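Local coordinates for switch-activating protein 1 (Schizosaccharomyces pombe, PDB 5JDK), which binds specific double-stranded DNA sequences as a homodimer, acting in mating-type switching and at the replication fork barrier of the ribosomal DNA, at residues 41-44 against 45-49; 127-130 against 131-134. All coordinates share one frame; numbering follows the deposited sequence.

Interaction 1 (41-44 against 45-49); sequences MRLV and VRHKH
His-47 turns its side chain back along the last turn of the helix onto the carbonyl of Leu-43, four residues earlier. Its CB lies 3.6 Å from Leu-43 O, and CG, also 3.6 Å from Leu-43 O, stays beside the backbone N (chi1 -66°), which carries the ring toward that oxygen. ND1 makes the polar contact: it donates to Leu-43 O at 2.9 Å with an N-H...O angle of 157°, the oxygen lying in the ring plane, so ND1 carries a hydrogen here. Farther round the ring, CE1 comes 4.3 Å from CD2 of Leu-43, a looser apolar approach.

The same oxygen also accepts the backbone N of His-47 at 3.1 Å. The two donors arrive from opposite faces of the carbonyl plane, so one residue grips this acceptor twice and the imidazole is held against the backbone where His-47 leaves helical geometry. Two residues earlier the regular i to i-4 pattern still holds, with Val-45 N hydrogen-bonded to Met-41 O at 2.9 Å.

Around this helix end, His-47 and Leu-43 both rest on Ile-66 of helix 56-71. Met-41 and Val-44 reach Ile-85 of helix 78-98, while on helix 107-131 Val-44 meets Trp-119 and Lys-48 forms a salt bridge with Glu-118, placing helix 34-46 among the other three helices of this all-helical DNA-binding domain.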
ATOM      1  N   MET A  41       1.604  -0.156   5.563  1.00  6.90           N
ATOM      2  CA  MET A  41       0.788   0.750   4.764  1.00  6.52           C
ATOM      3  C   MET A  41       0.791   2.173   5.309  1.00  6.75           C
ATOM      4  O   MET A  41       0.670   3.119   4.528  1.00  7.02           O
ATOM      5  CB  MET A  41      -0.621   0.203   4.595  1.00  6.78           C
ATOM      6  CG  MET A  41      -0.680  -1.043   3.751  1.00  7.02           C
ATOM      7  SD  MET A  41       0.015  -0.896   2.104  1.00  7.20           S
ATOM      8  CE  MET A  41      -1.124   0.272   1.370  1.00  9.91           C
ATOM      9  N   ARG A  42       0.943   2.353   6.621  1.00  7.58           N
ATOM     10  CA  ARG A  42       1.144   3.697   7.144  1.00  7.28           C
ATOM     11  C   ARG A  42       2.367   4.338   6.510  1.00  7.60           C
ATOM     12  O   ARG A  42       2.337   5.515   6.138  1.00  8.12           O
ATOM     13  CB  ARG A  42       1.319   3.670   8.663  1.00  8.85           C
ATOM     14  CG  ARG A  42       0.038   3.454   9.453  1.00  9.93           C
ATOM     15  CD  ARG A  42       0.338   3.350  10.933  1.00 10.78           C
ATOM     16  NE  ARG A  42      -0.845   3.065  11.724  1.00 12.63           N
ATOM     17  CZ  ARG A  42      -0.808   2.608  12.970  1.00 15.10           C
ATOM     18  NH1 ARG A  42       0.358   2.386  13.566  1.00 20.54           N
ATOM     19  NH2 ARG A  42      -1.935   2.368  13.619  1.00 16.56           N
ATOM     20  N   LEU A  43       3.466   3.582   6.396  1.00  7.47           N
ATOM     21  CA  LEU A  43       4.670   4.127   5.764  1.00  7.71           C
ATOM     22  C   LEU A  43       4.460   4.412   4.284  1.00  6.98           C
ATOM     23  O   LEU A  43       4.889   5.454   3.776  1.00  7.32           O
ATOM     24  CB  LEU A  43       5.826   3.150   5.920  1.00  8.13           C
ATOM     25  CG  LEU A  43       6.405   2.986   7.311  1.00 10.51           C
ATOM     26  CD1 LEU A  43       7.398   1.845   7.303  1.00 12.45           C
ATOM     27  CD2 LEU A  43       7.056   4.274   7.778  1.00 15.43           C
ATOM     28  N   VAL A  44       3.835   3.480   3.569  1.00  6.56           N
ATOM     29  CA  VAL A  44       3.561   3.683   2.150  1.00  6.18           C
ATOM     30  C   VAL A  44       2.773   4.972   1.942  1.00  6.02           C
ATOM     31  O   VAL A  44       3.119   5.818   1.106  1.00  7.56           O
ATOM     32  CB  VAL A  44       2.812   2.458   1.598  1.00  6.32           C
ATOM     33  CG1 VAL A  44       2.244   2.723   0.225  1.00  7.95           C
ATOM     34  CG2 VAL A  44       3.737   1.243   1.559  1.00  6.72           C
ATOM     35  N   VAL A  45       1.688   5.134   2.695  1.00  6.23           N
ATOM     36  CA  VAL A  45       0.838   6.309   2.534  1.00  6.49           C
ATOM     37  C   VAL A  45       1.568   7.584   2.944  1.00  6.58           C
ATOM     38  O   VAL A  45       1.454   8.610   2.272  1.00  7.06           O
ATOM     39  CB  VAL A  45      -0.480   6.108   3.298  1.00  8.61           C
ATOM     40  CG1 VAL A  45      -1.271   7.383   3.381  1.00  9.52           C
ATOM     41  CG2 VAL A  45      -1.311   5.045   2.590  1.00  8.97           C
ATOM     42  N   ARG A  46       2.303   7.556   4.060  1.00  6.96           N
ATOM     43  CA  ARG A  46       3.030   8.747   4.495  1.00  6.80           C
ATOM     44  C   ARG A  46       3.961   9.254   3.410  1.00  6.53           C
ATOM     45  O   ARG A  46       4.139  10.468   3.254  1.00  7.83           O
ATOM     46  CB  ARG A  46       3.836   8.441   5.762  1.00  7.49           C
ATOM     47  CG  ARG A  46       4.722   9.588   6.234  1.00  8.02           C
ATOM     48  CD  ARG A  46       3.881  10.762   6.693  1.00 10.91           C
ATOM     49  NE  ARG A  46       4.632  11.977   7.027  1.00 10.70           N
ATOM     50  CZ  ARG A  46       4.926  12.949   6.163  1.00 10.04           C
ATOM     51  NH1 ARG A  46       4.573  12.837   4.886  1.00 10.93           N
ATOM     52  NH2 ARG A  46       5.569  14.031   6.573  1.00 11.63           N
ATOM     53  N   HIS A  47       4.574   8.339   2.662  1.00  7.03           N
ATOM     54  CA  HIS A  47       5.546   8.672   1.633  1.00  6.75           C
ATOM     55  C   HIS A  47       4.952   8.662   0.230  1.00  7.29           C
ATOM     56  O   HIS A  47       5.706   8.653  -0.744  1.00  7.62           O
ATOM     57  CB  HIS A  47       6.720   7.691   1.708  1.00  8.10           C
ATOM     58  CG  HIS A  47       7.521   7.820   2.959  1.00  8.15           C
ATOM     59  ND1 HIS A  47       7.186   7.201   4.143  1.00  9.86           N
ATOM     60  CD2 HIS A  47       8.642   8.533   3.213  1.00 10.29           C
ATOM     61  CE1 HIS A  47       8.066   7.528   5.074  1.00 12.30           C
ATOM     62  NE2 HIS A  47       8.961   8.333   4.535  1.00 13.06           N
ATOM     63  N   LYS A  48       3.627   8.719   0.100  1.00  6.47           N
ATOM     64  CA  LYS A  48       2.995   8.439  -1.186  1.00  7.15           C
ATOM     65  C   LYS A  48       3.419   9.420  -2.266  1.00  7.89           C
ATOM     66  O   LYS A  48       3.468   9.050  -3.446  1.00  8.36           O
ATOM     67  CB  LYS A  48       1.472   8.429  -1.033  1.00  7.38           C
ATOM     68  CG  LYS A  48       0.844   9.788  -0.772  1.00  8.58           C
ATOM     69  CD  LYS A  48      -0.633   9.675  -0.473  1.00  8.43           C
ATOM     70  CE  LYS A  48      -1.258  11.043  -0.368  1.00 10.24           C
ATOM     71  NZ  LYS A  48      -2.712  10.946  -0.090  1.00 10.91           N
ATOM     72  N   HIS A  49       3.709  10.666  -1.903  1.00  8.08           N
ATOM     73  CA  HIS A  49       4.091  11.657  -2.898  1.00  9.25           C
ATOM     74  C   HIS A  49       5.513  11.463  -3.384  1.00  8.83           C
ATOM     75  O   HIS A  49       5.925  12.132  -4.339  1.00 11.56           O
ATOM     76  CB  HIS A  49       3.874  13.067  -2.347  1.00 12.63           C
ATOM     77  CG  HIS A  49       2.425  13.423  -2.214  1.00 31.38           C
ATOM     78  ND1 HIS A  49       1.854  13.811  -1.021  1.00 42.00           N
ATOM     79  CD2 HIS A  49       1.424  13.416  -3.125  1.00 39.14           C
ATOM     80  CE1 HIS A  49       0.568  14.045  -1.208  1.00 41.75           C
ATOM     81  NE2 HIS A  49       0.281  13.811  -2.475  1.00 42.45           N
TER

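Interaction 2 (127-130 against 131-134)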
ATOM      1  N   GLN A 127      -1.521   6.844 -12.748  1.00  6.48           N
ATOM      2  CA  GLN A 127      -1.988   6.255 -13.998  1.00  6.88           C
ATOM      3  C   GLN A 127      -2.669   7.300 -14.865  1.00  7.27           C
ATOM      4  O   GLN A 127      -2.441   7.350 -16.082  1.00  7.67           O
ATOM      5  CB  GLN A 127      -2.944   5.104 -13.699  1.00  6.95           C
ATOM      6  CG  GLN A 127      -2.243   3.903 -13.128  1.00  7.90           C
ATOM      7  CD  GLN A 127      -3.187   2.845 -12.643  1.00 10.92           C
ATOM      8  OE1 GLN A 127      -4.401   2.935 -12.844  1.00 14.32           O
ATOM      9  NE2 GLN A 127      -2.644   1.823 -12.016  1.00 10.10           N
ATOM     10  N   GLN A 128      -3.520   8.133 -14.262  1.00  7.52           N
ATOM     11  CA  GLN A 128      -4.233   9.145 -15.033  1.00  8.18           C
ATOM     12  C   GLN A 128      -3.258  10.112 -15.681  1.00  7.92           C
ATOM     13  O   GLN A 128      -3.394  10.451 -16.865  1.00  8.85           O
ATOM     14  CB  GLN A 128      -5.228   9.874 -14.132  1.00  8.27           C
ATOM     15  CG  GLN A 128      -6.397   8.990 -13.655  1.00  9.95           C
ATOM     16  CD  GLN A 128      -7.055   9.516 -12.374  1.00 15.14           C
ATOM     17  OE1 GLN A 128      -7.705   8.770 -11.642  1.00 14.24           O
ATOM     18  NE2 GLN A 128      -6.855  10.799 -12.080  1.00 25.94           N
ATOM     19  N   TYR A 129      -2.247  10.547 -14.932  1.00  7.60           N
ATOM     20  CA  TYR A 129      -1.267  11.456 -15.514  1.00  8.46           C
ATOM     21  C   TYR A 129      -0.508  10.802 -16.654  1.00  8.77           C
ATOM     22  O   TYR A 129      -0.252  11.448 -17.673  1.00  9.76           O
ATOM     23  CB  TYR A 129      -0.297  11.984 -14.462  1.00  8.84           C
ATOM     24  CG  TYR A 129      -0.801  13.192 -13.711  1.00  8.96           C
ATOM     25  CD1 TYR A 129      -0.795  14.446 -14.280  1.00 10.44           C
ATOM     26  CD2 TYR A 129      -1.257  13.082 -12.410  1.00 12.01           C
ATOM     27  CE1 TYR A 129      -1.236  15.552 -13.577  1.00  9.85           C
ATOM     28  CE2 TYR A 129      -1.703  14.189 -11.701  1.00 13.56           C
ATOM     29  CZ  TYR A 129      -1.697  15.423 -12.294  1.00  9.50           C
ATOM     30  OH  TYR A 129      -2.140  16.512 -11.570  1.00 12.21           O
ATOM     31  N   ARG A 130      -0.134   9.522 -16.514  1.00  8.08           N
ATOM     32  CA  ARG A 130       0.551   8.872 -17.629  1.00  8.22           C
ATOM     33  C   ARG A 130      -0.340   8.814 -18.866  1.00  8.20           C
ATOM     34  O   ARG A 130       0.106   9.104 -19.986  1.00  9.56           O
ATOM     35  CB  ARG A 130       1.022   7.466 -17.260  1.00  8.64           C
ATOM     36  CG  ARG A 130       1.923   6.882 -18.370  1.00  8.87           C
ATOM     37  CD  ARG A 130       2.147   5.391 -18.285  1.00  9.02           C
ATOM     38  NE  ARG A 130       2.926   5.014 -17.118  1.00  8.87           N
ATOM     39  CZ  ARG A 130       3.308   3.761 -16.873  1.00  8.54           C
ATOM     40  NH1 ARG A 130       3.003   2.800 -17.725  1.00  9.88           N
ATOM     41  NH2 ARG A 130       3.992   3.464 -15.789  1.00  9.87           N
ATOM     42  N   GLU A 131      -1.611   8.450 -18.680  1.00  9.09           N
ATOM     43  CA  GLU A 131      -2.512   8.222 -19.803  1.00 10.70           C
ATOM     44  C   GLU A 131      -2.783   9.506 -20.574  1.00  9.36           C
ATOM     45  O   GLU A 131      -3.078   9.458 -21.773  1.00 13.08           O
ATOM     46  CB  GLU A 131      -3.822   7.635 -19.283  1.00 13.42           C
ATOM     47  CG  GLU A 131      -4.703   7.034 -20.362  1.00 35.71           C
ATOM     48  CD  GLU A 131      -4.319   5.605 -20.710  1.00 46.10           C
ATOM     49  OE1 GLU A 131      -3.410   5.040 -20.055  1.00 45.32           O
ATOM     50  OE2 GLU A 131      -4.934   5.041 -21.640  1.00 50.84           O
ATOM     51  N   LYS A 132      -2.705  10.660 -19.910  1.00  8.93           N
ATOM     52  CA  LYS A 132      -2.955  11.936 -20.580  1.00  9.92           C
ATOM     53  C   LYS A 132      -1.974  12.219 -21.711  1.00  9.28           C
ATOM     54  O   LYS A 132      -2.270  13.052 -22.568  1.00  9.77           O
ATOM     55  CB  LYS A 132      -2.852  13.072 -19.557  1.00  9.58           C
ATOM     56  CG  LYS A 132      -3.992  13.168 -18.550  1.00 10.77           C
ATOM     57  CD  LYS A 132      -3.658  14.129 -17.408  1.00 12.32           C
ATOM     58  CE  LYS A 132      -4.619  14.012 -16.229  1.00 15.27           C
ATOM     59  NZ  LYS A 132      -6.017  14.428 -16.544  1.00 14.67           N
ATOM     60  N   PHE A 133      -0.798  11.587 -21.701  1.00  9.75           N
ATOM     61  CA  PHE A 133       0.270  11.931 -22.633  1.00 10.18           C
ATOM     62  C   PHE A 133       0.824  10.720 -23.376  1.00 11.95           C
ATOM     63  O   PHE A 133       1.956  10.757 -23.869  1.00 16.64           O
ATOM     64  CB  PHE A 133       1.367  12.724 -21.924  1.00 11.57           C
ATOM     65  CG  PHE A 133       0.883  14.058 -21.432  1.00 10.70           C
ATOM     66  CD1 PHE A 133       0.427  14.225 -20.137  1.00 12.30           C
ATOM     67  CD2 PHE A 133       0.815  15.133 -22.297  1.00 10.71           C
ATOM     68  CE1 PHE A 133      -0.063  15.459 -19.726  1.00 16.67           C
ATOM     69  CE2 PHE A 133       0.331  16.356 -21.890  1.00 12.06           C
ATOM     70  CZ  PHE A 133      -0.103  16.525 -20.608  1.00 14.64           C
ATOM     71  N   LEU A 134       0.017   9.679 -23.550  1.00 18.58           N
ATOM     72  CA  LEU A 134       0.480   8.490 -24.251  1.00 20.20           C
ATOM     73  C   LEU A 134       0.782   8.797 -25.709  1.00 22.77           C
ATOM     74  O   LEU A 134       0.058   9.541 -26.373  1.00 24.38           O
ATOM     75  CB  LEU A 134      -0.567   7.382 -24.177  1.00 31.01           C
ATOM     76  CG  LEU A 134      -0.731   6.709 -22.818  1.00 26.36           C
ATOM     77  CD1 LEU A 134      -1.810   5.639 -22.915  1.00 29.59           C
ATOM     78  CD2 LEU A 134       0.579   6.113 -22.301  1.00 27.73           C
TER
HETATM   79  O   HOH W   1      -2.538   4.882 -17.387  1.00 38.64           O
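Lys-132 folds back beside Tyr-129 and the carbonyl of Gln-128 where helix 107-131 ends and runs into a type I beta turn, Glu-131 to Leu-134. The lysine side chain lies alongside the backbone: its CG is 3.3 Å from Gln-128 O, and its CD approaches Tyr-129 CD1 obliquely at 4.3 Å. CE stands above the rim of the tyrosine ring; the bend at chi4 (-66°) turns NZ farther away, 6.0 Å from the Tyr-129 ring centroid, giving at most a weak cation-pi attraction.

The Phe-133 ring, nearly parallel to that of Tyr-129 but not stacked on it, turns its edge to the helix, with CD1 3.8 Å from Tyr-129 O. Leu-134 brings CG and CD2 up to Arg-130 O, the acceptor that Phe-133 N reaches at 3.2 Å from well above the carbonyl plane. The guanidinium of Arg-130 is engaged elsewhere, in a salt bridge with Asp-53.

Glu-131 curls toward the preceding turn, its chain bent at chi2 (84°). Gln-127 O takes a direct hydrogen bond from Glu-131 N at 2.9 Å and a second from a water that also donates to Glu-131 OE1, 2.8 Å from each oxygen.

Both interactions lie at the C-terminal end of a helix: interaction 1 closes helix 34-46, the first of the four, and interaction 2 closes helix 107-131, the last. They come in series along the chain, with helices 56-71 and 78-98 between them. Their centres are 22 Å apart, their nearest atoms about 9 Å. Helix 107-131 links them, packing on 41-49 through Leu-112, Glu-118 and Trp-119 before its last residues enter interaction 2. Interaction 1 is partly buried, its centre about 7 Å from the centre of the chain, whereas interaction 2 is a surface contact with its centre about 21 Å from it. One helix end thus lies within the packed body, the other at its periphery.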